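Local coordinates for protein cysteine desulfurase (Thermococcus onnurineus, PDB 5B89) that probably transfers sulfur from L-cysteine to a sulfur carrier, releasing L-alanine, with pyridoxal 5'-phosphate as cofactor, at residues G124-T129 with K173-V178. Residues are numbered along the deposited sequence; the frame is centred on the assembly and turned at random.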
loop_
_atom_site.group_PDB
_atom_site.type_symbol
_atom_site.label_atom_id
_atom_site.label_comp_id
_atom_site.label_asym_id
_atom_site.label_seq_id
_atom_site.Cartn_x
_atom_site.Cartn_y
_atom_site.Cartn_z
ATOM N N GLY B 124 5.471 3.023 -32.682
ATOM C CA GLY B 124 4.312 3.181 -33.505
ATOM C C GLY B 124 3.030 2.446 -33.167
ATOM O O GLY B 124 1.977 2.622 -33.836
ATOM N N ASP B 125 3.086 1.573 -32.161
ATOM C CA ASP B 125 1.858 0.907 -31.685
ATOM C C ASP B 125 0.975 2.010 -31.055
ATOM O O ASP B 125 1.495 3.078 -30.698
ATOM C CB ASP B 125 2.135 -0.137 -30.627
ATOM C CG ASP B 125 2.656 -1.450 -31.159
ATOM O OD1 ASP B 125 2.663 -1.627 -32.418
ATOM O OD2 ASP B 125 3.028 -2.322 -30.302
ATOM N N LYS B 126 -0.283 1.681 -30.977
ATOM C CA LYS B 126 -1.308 2.572 -30.543
ATOM C C LYS B 126 -2.009 2.175 -29.262
ATOM O O LYS B 126 -2.374 1.073 -29.103
ATOM C CB LYS B 126 -2.364 2.656 -31.656
ATOM C CG LYS B 126 -3.536 3.588 -31.418
ATOM C CD LYS B 126 -4.381 3.841 -32.645
ATOM C CE LYS B 126 -4.933 2.589 -33.232
ATOM N NZ LYS B 126 -5.981 2.899 -34.205
ATOM N N ILE B 127 -2.197 3.170 -28.417
ATOM C CA ILE B 127 -2.953 3.034 -27.168
ATOM C C ILE B 127 -4.134 3.984 -27.292
ATOM O O ILE B 127 -3.947 5.051 -27.687
ATOM C CB ILE B 127 -2.136 3.402 -25.953
ATOM C CG1 ILE B 127 -1.048 2.373 -25.743
ATOM C CG2 ILE B 127 -2.985 3.396 -24.682
ATOM C CD1 ILE B 127 -0.029 2.814 -24.747
ATOM N N VAL B 128 -5.324 3.517 -26.958
ATOM C CA VAL B 128 -6.549 4.339 -27.037
ATOM C C VAL B 128 -7.108 4.499 -25.610
ATOM O O VAL B 128 -7.220 3.514 -24.927
ATOM C CB VAL B 128 -7.554 3.749 -27.939
ATOM C CG1 VAL B 128 -8.891 4.490 -27.971
ATOM C CG2 VAL B 128 -6.965 3.617 -29.364
ATOM N N THR B 129 -7.530 5.727 -25.293
ATOM C CA THR B 129 -8.241 5.964 -24.047
ATOM C C THR B 129 -9.312 7.001 -24.300
ATOM O O THR B 129 -9.572 7.358 -25.405
ATOM C CB THR B 129 -7.235 6.312 -22.978
ATOM O OG1 THR B 129 -7.903 6.405 -21.720
ATOM C CG2 THR B 129 -6.672 7.685 -23.194
ATOM N N LYS B 173 -9.735 -0.235 -33.666
ATOM C CA LYS B 173 -9.178 -1.102 -34.737
ATOM C C LYS B 173 -7.693 -0.798 -34.866
ATOM O O LYS B 173 -7.259 0.338 -34.994
ATOM C CB LYS B 173 -9.942 -0.852 -36.060
ATOM C CG LYS B 173 -9.359 -1.672 -37.249
ATOM C CD LYS B 173 -9.893 -1.143 -38.582
ATOM C CE LYS B 173 -9.295 -1.889 -39.779
ATOM N NZ LYS B 173 -9.531 -3.361 -39.706
ATOM N N GLY B 174 -6.875 -1.852 -34.755
ATOM C CA GLY B 174 -5.435 -1.665 -34.792
ATOM C C GLY B 174 -4.776 -1.221 -33.493
ATOM O O GLY B 174 -3.591 -1.000 -33.483
ATOM N N ALA B 175 -5.575 -1.027 -32.411
ATOM C CA ALA B 175 -4.931 -0.626 -31.184
ATOM C C ALA B 175 -4.288 -1.846 -30.468
ATOM O O ALA B 175 -4.887 -2.897 -30.471
ATOM C CB ALA B 175 -6.001 -0.036 -30.261
ATOM N N LYS B 176 -3.154 -1.623 -29.797
ATOM C CA LYS B 176 -2.550 -2.643 -28.999
ATOM C C LYS B 176 -3.253 -2.784 -27.623
ATOM O O LYS B 176 -3.373 -3.907 -27.090
ATOM C CB LYS B 176 -1.069 -2.353 -28.831
ATOM C CG LYS B 176 -0.245 -3.386 -28.060
ATOM C CD LYS B 176 0.142 -4.414 -29.067
ATOM C CE LYS B 176 1.066 -5.427 -28.444
ATOM N NZ LYS B 176 1.399 -6.370 -29.559
ATOM N N LEU B 177 -3.668 -1.636 -27.112
ATOM C CA LEU B 177 -4.243 -1.594 -25.737
ATOM C C LEU B 177 -5.230 -0.418 -25.736
ATOM O O LEU B 177 -4.979 0.632 -26.302
ATOM C CB LEU B 177 -3.126 -1.439 -24.738
ATOM C CG LEU B 177 -3.573 -1.447 -23.226
ATOM C CD1 LEU B 177 -2.514 -2.129 -22.351
ATOM C CD2 LEU B 177 -3.875 -0.068 -22.711
ATOM N N VAL B 178 -6.293 -0.667 -24.994
ATOM C CA VAL B 178 -7.407 0.295 -24.786
ATOM C C VAL B 178 -7.560 0.396 -23.250
ATOM O O VAL B 178 -7.765 -0.683 -22.615
ATOM C CB VAL B 178 -8.652 -0.157 -25.414
ATOM C CG1 VAL B 178 -9.820 0.783 -25.137
ATOM C CG2 VAL B 178 -8.558 -0.309 -26.952
HETATM O O HOH W 1 3.619 -4.823 -30.803
HETATM O O HOH W 2 -1.063 -0.739 -32.350
#
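K176 N donates to K126 O at 2.9 Å as the two chains come together in parallel. One step on, V128 N donates to L177 O over 3.0 Å, with 161° at the hydrogen. This bond belongs to the parallel bridge I127–L177, and V128–V178 is the next; two CA-H...O contacts back them up, I127 CA to L177 O and V178 CA to V128 O. L177 N, buried here, finds no polar partner; K126 O has gone to K176 N instead.

The lysine side chain of K126 makes the other direct polar link. A bend at chi3 (58°) sets CE beside A175, whose CB is 4.1 Å away, and NZ beyond it gives a hydrogen bond to K173 O (3.0 Å) and another to K171 O. It thus ties down the carbonyl end of helix 165-172, where its charge would probably suit the helix dipole. An alanine here has no NZ to offer K173 O and K171 O, and the helix end would probably be less firmly tied to the strand. Water bridges K126 N and G174 O, while a second water links D125 OD2 to K176 NZ; the two charged atoms stay 4.4 Å apart, and OD2 also accepts from K122 N.

Apolar contacts divide between the sheet's faces. I127 CG2 meets L177 CD2 (4.1 Å), the side chains side by side; on the other face V128 CG2 touches A175 CB (3.9 Å), and V128 CB lies 4.3 Å from V178 CG2.

Helix 165-172 leads through K173–K176 into strand 177-181, laid parallel beside 126-129 as in the large domain of fold-type I PLP enzymes, though away from the cofactor site. In the seven-stranded mixed sheet, 126-129 is second from one edge, between the outermost 151-154 and 177-181; L177 and V178 pack onward against 206-210.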